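PDB 3TQK: phospho-2-dehydro-3-deoxyheptonate aldolase from Francisella tularensis, which probably condenses phosphoenolpyruvate with D-erythrose 4-phosphate and water to give 3-deoxy-D-arabino-heptulosonate 7-phosphate and phosphate, the first step toward chorismate. Local coordinates for residues T139-V144 against A178-K183; K183-T186 against Q191-V194; D246-L251 against T258-D263. All coordinates share one frame; numbering follows the deposited sequence.

Contact 1: residues T139-V144 against A178-K183; sequences TEFLDV and ASIGFK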
loop_
_atom_site.group_PDB
_atom_site.type_symbol
_atom_site.label_atom_id
_atom_site.label_comp_id
_atom_site.label_asym_id
_atom_site.label_seq_id
_atom_site.Cartn_x
_atom_site.Cartn_y
_atom_site.Cartn_z
ATOM N N THR A 139 12.502 -7.654 10.134
ATOM C CA THR A 139 12.571 -6.900 8.879
ATOM C C THR A 139 11.203 -6.359 8.526
ATOM O O THR A 139 10.216 -6.744 9.141
ATOM C CB THR A 139 13.109 -7.763 7.739
ATOM O OG1 THR A 139 13.645 -6.915 6.715
ATOM C CG2 THR A 139 12.017 -8.648 7.173
ATOM N N GLU A 140 11.132 -5.438 7.573
ATOM C CA GLU A 140 9.833 -4.995 7.069
ATOM C C GLU A 140 9.420 -5.846 5.886
ATOM O O GLU A 140 10.211 -6.071 4.965
ATOM C CB GLU A 140 9.822 -3.529 6.663
ATOM C CG GLU A 140 8.402 -3.036 6.352
ATOM C CD GLU A 140 8.335 -1.595 5.898
ATOM O OE1 GLU A 140 9.218 -0.798 6.284
ATOM O OE2 GLU A 140 7.368 -1.257 5.166
ATOM N N PHE A 141 8.184 -6.339 5.935
ATOM C CA PHE A 141 7.616 -7.084 4.838
ATOM C C PHE A 141 6.981 -6.071 3.874
ATOM O O PHE A 141 5.997 -5.411 4.205
ATOM C CB PHE A 141 6.610 -8.102 5.364
ATOM C CG PHE A 141 7.247 -9.254 6.123
ATOM C CD1 PHE A 141 8.052 -10.167 5.467
ATOM C CD2 PHE A 141 7.044 -9.418 7.482
ATOM C CE1 PHE A 141 8.643 -11.227 6.147
ATOM C CE2 PHE A 141 7.623 -10.481 8.158
ATOM C CZ PHE A 141 8.420 -11.387 7.486
ATOM N N LEU A 142 7.557 -5.976 2.681
ATOM C CA LEU A 142 7.327 -4.858 1.749
ATOM C C LEU A 142 6.306 -5.133 0.632
ATOM O O LEU A 142 5.600 -4.211 0.194
ATOM C CB LEU A 142 8.662 -4.517 1.077
ATOM C CG LEU A 142 9.837 -4.109 1.974
ATOM C CD1 LEU A 142 11.185 -4.303 1.279
ATOM C CD2 LEU A 142 9.613 -2.658 2.395
ATOM N N ASP A 143 6.250 -6.389 0.164
ATOM C CA ASP A 143 5.447 -6.755 -1.015
ATOM C C ASP A 143 5.190 -8.266 -1.055
ATOM O O ASP A 143 5.538 -8.964 -0.102
ATOM C CB ASP A 143 6.153 -6.267 -2.273
ATOM C CG ASP A 143 7.397 -7.077 -2.611
ATOM O OD1 ASP A 143 7.795 -7.940 -1.831
ATOM O OD2 ASP A 143 7.979 -6.866 -3.690
ATOM N N VAL A 144 4.580 -8.781 -2.130
ATOM C CA VAL A 144 4.225 -10.210 -2.191
ATOM C C VAL A 144 5.294 -11.084 -2.847
ATOM O O VAL A 144 5.068 -12.279 -3.073
ATOM C CB VAL A 144 2.857 -10.439 -2.908
ATOM C CG1 VAL A 144 1.736 -9.696 -2.179
ATOM C CG2 VAL A 144 2.907 -10.047 -4.388
ATOM N N ALA A 178 5.789 -15.311 11.118
ATOM C CA ALA A 178 6.346 -14.355 12.072
ATOM C C ALA A 178 5.243 -13.576 12.785
ATOM O O ALA A 178 4.154 -13.400 12.252
ATOM C CB ALA A 178 7.277 -13.380 11.350
ATOM N N SER A 179 5.526 -13.120 13.997
ATOM C CA SER A 179 4.701 -12.091 14.610
ATOM C C SER A 179 4.865 -10.810 13.782
ATOM O O SER A 179 5.918 -10.598 13.180
ATOM C CB SER A 179 5.121 -11.856 16.059
ATOM O OG SER A 179 4.797 -12.967 16.867
ATOM N N ILE A 180 3.831 -9.974 13.749
ATOM C CA ILE A 180 3.830 -8.787 12.906
ATOM C C ILE A 180 3.330 -7.562 13.669
ATOM O O ILE A 180 2.266 -7.597 14.255
ATOM C CB ILE A 180 2.923 -8.959 11.678
ATOM C CG1 ILE A 180 3.347 -10.158 10.836
ATOM C CG2 ILE A 180 2.928 -7.691 10.819
ATOM C CD1 ILE A 180 4.735 -10.008 10.225
ATOM N N GLY A 181 4.100 -6.483 13.641
ATOM C CA GLY A 181 3.649 -5.197 14.122
ATOM C C GLY A 181 3.263 -4.290 12.959
ATOM O O GLY A 181 3.900 -4.321 11.899
ATOM N N PHE A 182 2.210 -3.493 13.163
ATOM C CA PHE A 182 1.704 -2.552 12.166
ATOM C C PHE A 182 1.882 -1.136 12.683
ATOM O O PHE A 182 1.323 -0.765 13.723
ATOM C CB PHE A 182 0.208 -2.763 11.925
ATOM C CG PHE A 182 -0.142 -4.079 11.280
ATOM C CD1 PHE A 182 -0.132 -5.253 12.010
ATOM C CD2 PHE A 182 -0.521 -4.135 9.949
ATOM C CE1 PHE A 182 -0.478 -6.473 11.416
ATOM C CE2 PHE A 182 -0.880 -5.362 9.357
ATOM C CZ PHE A 182 -0.856 -6.516 10.092
ATOM N N LYS A 183 2.626 -0.330 11.941
ATOM C CA LYS A 183 2.887 1.045 12.338
ATOM C C LYS A 183 1.645 1.916 12.163
ATOM O O LYS A 183 0.852 1.693 11.252
ATOM C CB LYS A 183 4.071 1.598 11.542
ATOM C CG LYS A 183 5.394 0.941 11.939
ATOM C CD LYS A 183 6.615 1.767 11.574
ATOM C CE LYS A 183 7.655 1.739 12.696
ATOM N NZ LYS A 183 8.794 2.669 12.435
#
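Phe141 reaches across to Ile180, and their side chains meet at about a right angle. The end methyl of the isoleucine does the touching: Ile180 CD1 lies 3.6 Å from Phe141 CE2 and equally close to the neighbouring ring carbon CD2, so it sits against one bond of the ring and approaches it obliquely. Ala178 comes in differently. Its CB lies at the edge of the same ring, near the ring plane, 4.3 Å from Phe141 CE2. One corner of the phenyl group therefore serves both partners. The backbones stay well apart, with the CA atoms of Phe141 and Ile180 9.1 Å from each other, and the side chains must cover the difference. In Ile180 the CG1 branch stands beside the backbone N (chi1 -58°), and a second bend at chi2 (-64°) carries CD1 to the ring.

The separation follows from the TIM-barrel order. Strand 156-159 lies between strands 137-140 and 179-183 and bonds through its backbone to both, so Phe141, just beyond the end of its strand, spans a whole strand. Ile154 and Leu176 also pack on its ring, and Ile159 touches Ile180. All three contacting residues are buried and meet through carbon atoms alone, which implies a purely apolar join, held by shape and by exclusion of water rather than by directed bonds.

Contact 2: residues K183-T186 against Q191-V194; sequences KNAT and QVAV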
loop_
_atom_site.group_PDB
_atom_site.type_symbol
_atom_site.label_atom_id
_atom_site.label_comp_id
_atom_site.label_asym_id
_atom_site.label_seq_id
_atom_site.Cartn_x
_atom_site.Cartn_y
_atom_site.Cartn_z
ATOM N N LYS A 183 2.626 -0.330 11.941
ATOM C CA LYS A 183 2.887 1.045 12.338
ATOM C C LYS A 183 1.645 1.916 12.163
ATOM O O LYS A 183 0.852 1.693 11.252
ATOM C CB LYS A 183 4.071 1.598 11.542
ATOM C CG LYS A 183 5.394 0.941 11.939
ATOM C CD LYS A 183 6.615 1.767 11.574
ATOM C CE LYS A 183 7.655 1.739 12.696
ATOM N NZ LYS A 183 8.794 2.669 12.435
ATOM N N ASN A 184 1.453 2.893 13.042
ATOM C CA ASN A 184 0.375 3.845 12.834
ATOM C C ASN A 184 0.683 4.666 11.592
ATOM O O ASN A 184 1.791 4.601 11.062
ATOM C CB ASN A 184 0.107 4.701 14.070
ATOM C CG ASN A 184 1.214 5.682 14.378
ATOM O OD1 ASN A 184 1.388 6.681 13.680
ATOM N ND2 ASN A 184 1.926 5.438 15.468
ATOM N N ALA A 185 -0.313 5.382 11.097
ATOM C CA ALA A 185 -0.188 6.106 9.835
ATOM C C ALA A 185 0.780 7.291 9.929
ATOM O O ALA A 185 1.033 7.816 11.018
ATOM C CB ALA A 185 -1.570 6.577 9.365
ATOM N N THR A 186 1.293 7.734 8.776
ATOM C CA THR A 186 2.254 8.842 8.753
ATOM C C THR A 186 1.667 10.120 9.367
ATOM O O THR A 186 2.402 10.928 9.927
ATOM C CB THR A 186 2.797 9.119 7.332
ATOM O OG1 THR A 186 1.731 9.520 6.465
ATOM C CG2 THR A 186 3.487 7.880 6.755
ATOM N N GLN A 191 -5.971 4.344 14.746
ATOM C CA GLN A 191 -7.133 3.512 14.443
ATOM C C GLN A 191 -6.869 2.615 13.241
ATOM O O GLN A 191 -7.196 1.427 13.276
ATOM C CB GLN A 191 -8.394 4.359 14.212
ATOM C CG GLN A 191 -9.673 3.537 14.022
ATOM C CD GLN A 191 -10.016 2.695 15.244
ATOM O OE1 GLN A 191 -10.265 3.228 16.325
ATOM N NE2 GLN A 191 -10.026 1.377 15.079
ATOM N N VAL A 192 -6.269 3.175 12.186
ATOM C CA VAL A 192 -5.961 2.388 11.000
ATOM C C VAL A 192 -5.020 1.232 11.298
ATOM O O VAL A 192 -5.136 0.186 10.674
ATOM C CB VAL A 192 -5.423 3.249 9.832
ATOM C CG1 VAL A 192 -6.494 4.238 9.403
ATOM C CG2 VAL A 192 -4.131 3.969 10.202
ATOM N N ALA A 193 -4.096 1.394 12.242
ATOM C CA ALA A 193 -3.200 0.286 12.611
ATOM C C ALA A 193 -3.958 -0.787 13.382
ATOM O O ALA A 193 -3.704 -1.975 13.184
ATOM C CB ALA A 193 -2.003 0.777 13.426
ATOM N N VAL A 194 -4.884 -0.363 14.251
ATOM C CA VAL A 194 -5.771 -1.288 14.957
ATOM C C VAL A 194 -6.633 -2.044 13.947
ATOM O O VAL A 194 -6.738 -3.277 14.009
ATOM C CB VAL A 194 -6.651 -0.562 16.013
ATOM C CG1 VAL A 194 -7.813 -1.459 16.503
ATOM C CG2 VAL A 194 -5.778 -0.074 17.195
#
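Ala193 presses its methyl group against the backbone where strand 179-183 passes into its loop. Its CB lies 3.7 Å from Lys183 O and 3.9 Å from Asn184 CA, and the CA atoms of Asn184 and Ala193 come within 5.0 Å, an approach that a side chain as small as alanine permits. Apart from this packing of methyl on backbone, one pair of methyl groups meets: Val192 CG2 is 3.7 Å from Ala185 CB. With CG1 of the valine beside the backbone N (chi1 -63°), CG2 falls between N and the carbonyl carbon and meets Ala185.

The polar end of Lys183 is engaged outside the contact. Its side chain turns away from the helix, NZ forms a salt bridge with Asp263, and the chain passes about 4 Å from that of the manganese ligand His266. At the start of the helix Val192 N is hydrogen-bonded to Asp189 OD1; in the loop, Thr186 OG1 is hydrogen-bonded to Glu165 of the second subunit.

The contact thus lies at the turn from strand 179-183 into helix 191-200, at the end of the barrel that carries the metal. Strand 226-230 flanks it, with Val228 against Ala193, and helix 241-253 packs beside Val194.

Contact 3: residues D246-L251 against T258-D263; sequences DCIAKL and TKVMID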
loop_
_atom_site.group_PDB
_atom_site.type_symbol
_atom_site.label_atom_id
_atom_site.label_comp_id
_atom_site.label_asym_id
_atom_site.label_seq_id
_atom_site.Cartn_x
_atom_site.Cartn_y
_atom_site.Cartn_z
ATOM N N ASP A 246 -5.043 5.093 25.019
ATOM C CA ASP A 246 -5.972 5.268 23.897
ATOM C C ASP A 246 -5.863 4.110 22.925
ATOM O O ASP A 246 -6.877 3.592 22.440
ATOM C CB ASP A 246 -5.685 6.575 23.157
ATOM C CG ASP A 246 -6.543 6.752 21.898
ATOM O OD1 ASP A 246 -7.684 7.241 22.002
ATOM O OD2 ASP A 246 -6.069 6.417 20.798
ATOM N N CYS A 247 -4.625 3.721 22.633
ATOM C CA CYS A 247 -4.368 2.608 21.728
ATOM C C CYS A 247 -4.963 1.318 22.293
ATOM O O CYS A 247 -5.655 0.581 21.577
ATOM C CB CYS A 247 -2.859 2.444 21.486
ATOM S SG CYS A 247 -2.440 1.194 20.265
ATOM N N ILE A 248 -4.686 1.058 23.572
ATOM C CA ILE A 248 -5.258 -0.094 24.280
ATOM C C ILE A 248 -6.791 -0.076 24.238
ATOM O O ILE A 248 -7.406 -1.110 23.960
ATOM C CB ILE A 248 -4.764 -0.177 25.762
ATOM C CG1 ILE A 248 -3.283 -0.554 25.811
ATOM C CG2 ILE A 248 -5.554 -1.206 26.544
ATOM C CD1 ILE A 248 -2.968 -1.943 25.245
ATOM N N ALA A 249 -7.402 1.090 24.475
ATOM C CA ALA A 249 -8.862 1.216 24.378
ATOM C C ALA A 249 -9.365 0.858 22.979
ATOM O O ALA A 249 -10.385 0.178 22.836
ATOM C CB ALA A 249 -9.332 2.623 24.773
ATOM N N LYS A 250 -8.644 1.309 21.951
ATOM C CA LYS A 250 -9.034 1.049 20.564
ATOM C C LYS A 250 -8.954 -0.447 20.261
ATOM O O LYS A 250 -9.875 -1.018 19.659
ATOM C CB LYS A 250 -8.169 1.860 19.589
ATOM C CG LYS A 250 -8.543 3.351 19.486
ATOM C CD LYS A 250 -7.516 4.117 18.632
ATOM C CE LYS A 250 -8.048 5.449 18.061
ATOM N NZ LYS A 250 -8.052 6.623 18.993
ATOM N N LEU A 251 -7.863 -1.073 20.700
ATOM C CA LEU A 251 -7.678 -2.518 20.563
ATOM C C LEU A 251 -8.805 -3.318 21.238
ATOM O O LEU A 251 -9.417 -4.183 20.613
ATOM C CB LEU A 251 -6.306 -2.949 21.121
ATOM C CG LEU A 251 -5.085 -2.523 20.297
ATOM C CD1 LEU A 251 -3.795 -2.577 21.123
ATOM C CD2 LEU A 251 -4.957 -3.382 19.049
ATOM N N THR A 258 -3.609 -8.181 22.168
ATOM C CA THR A 258 -2.157 -8.030 22.076
ATOM C C THR A 258 -1.747 -6.672 22.613
ATOM O O THR A 258 -2.563 -5.747 22.669
ATOM C CB THR A 258 -1.647 -8.182 20.638
ATOM O OG1 THR A 258 -2.242 -7.186 19.784
ATOM C CG2 THR A 258 -1.962 -9.578 20.115
ATOM N N LYS A 259 -0.484 -6.553 23.012
ATOM C CA LYS A 259 0.000 -5.324 23.651
ATOM C C LYS A 259 0.654 -4.361 22.649
ATOM O O LYS A 259 0.651 -4.613 21.444
ATOM C CB LYS A 259 0.969 -5.652 24.795
ATOM C CG LYS A 259 0.480 -6.688 25.787
ATOM C CD LYS A 259 -0.726 -6.265 26.574
ATOM C CE LYS A 259 -0.876 -7.186 27.784
ATOM N NZ LYS A 259 -1.894 -6.701 28.722
ATOM N N VAL A 260 1.218 -3.271 23.170
ATOM C CA VAL A 260 1.719 -2.158 22.365
ATOM C C VAL A 260 3.241 -2.142 22.317
ATOM O O VAL A 260 3.900 -2.331 23.339
ATOM C CB VAL A 260 1.244 -0.811 22.970
ATOM C CG1 VAL A 260 1.896 0.363 22.277
ATOM C CG2 VAL A 260 -0.280 -0.699 22.901
HETATM N N MSE A 261 3.781 -1.917 21.126
HETATM C CA MSE A 261 5.196 -1.630 20.931
HETATM C C MSE A 261 5.369 -0.141 20.605
HETATM O O MSE A 261 4.545 0.437 19.886
HETATM C CB MSE A 261 5.760 -2.477 19.786
HETATM C CG MSE A 261 7.178 -2.075 19.344
HETATM SE SE MSE A 261 7.897 -3.237 17.960
HETATM C CE MSE A 261 8.060 -4.920 18.969
ATOM N N ILE A 262 6.447 0.471 21.104
ATOM C CA ILE A 262 6.724 1.877 20.816
ATOM C C ILE A 262 8.080 2.073 20.120
ATOM O O ILE A 262 9.114 1.640 20.604
ATOM C CB ILE A 262 6.653 2.743 22.093
ATOM C CG1 ILE A 262 5.349 2.463 22.849
ATOM C CG2 ILE A 262 6.752 4.232 21.735
ATOM C CD1 ILE A 262 5.155 3.272 24.099
ATOM N N ASP A 263 8.058 2.740 18.977
ATOM C CA ASP A 263 9.280 3.108 18.263
ATOM C C ASP A 263 9.872 4.316 18.965
ATOM O O ASP A 263 9.206 5.336 19.065
ATOM C CB ASP A 263 8.940 3.454 16.810
ATOM C CG ASP A 263 10.176 3.548 15.905
ATOM O OD1 ASP A 263 11.305 3.706 16.421
ATOM O OD2 ASP A 263 10.007 3.469 14.661
#
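Val260 CG2 is the point on which the segment 246-251 of helix 241-253 settles against its strand. Ile248 CD1 approaches it to 3.8 Å, the side chains crossing at a slant, and Cys247 SG reaches it to 3.9 Å. Leu251 CD1 joins more loosely, 4.4 Å from Val260 CG2, but the same methyl touches the backbone of the other segment, 3.7 Å from Thr258 O. The torsion of Val260 (chi1 172°) puts CG2 beside the backbone N, anti to the carbonyl carbon, and there it meets the helix. Cys247 has its sulfur anti to the backbone N (chi1 -175°), which carries SG forward to the strand. Thr258 completes the buried side: its OG1 is hydrogen-bonded to Gly226 O, at the beginning of the preceding barrel strand.

The two elements belong to a beta-alpha-beta unit of the TIM barrel, strand 226-230, helix 241-253 and strand 260-263, in which the helix covers the outside of the sheet. Their short segments run in roughly opposite directions, at 141°, with the axes 10.4 Å apart.

Away from the strand the helix is looser and more polar. Ala249 is exposed on its outward face. On the flank beside helix 191-200, one turn is spanned by a salt bridge from Lys250 NZ to Asp246 OD2 at 2.7 Å, received on the carboxylate's syn lone pair; a weaker bond goes to OD1. Lys250 also lies against Gln191 and Val194 of that helix. Lys259, partly exposed, turns its side chain away from the segment 246-251.

How the contacts relate
Contact 1 is the most central, about 7 Å from the centre of the chain to its own centre, whereas contacts 2 and 3 lie about 15 and 17 Å out; all three are nevertheless largely buried. Contact 1 links the end of one barrel strand to the start of the next but one through an aromatic ring, contact 2 seats a loop on its following helix through small methyls, and contact 3 packs a helix on the strand after it through branched side chains and a cysteine sulfur. Lys183, shared by contacts 1 and 2, reaches contact 3 by an inner salt bridge, NZ to Asp263 OD2 at 2.7 Å near the metal end of the barrel; the Asp246-Lys250 pair lies instead on the helix surface.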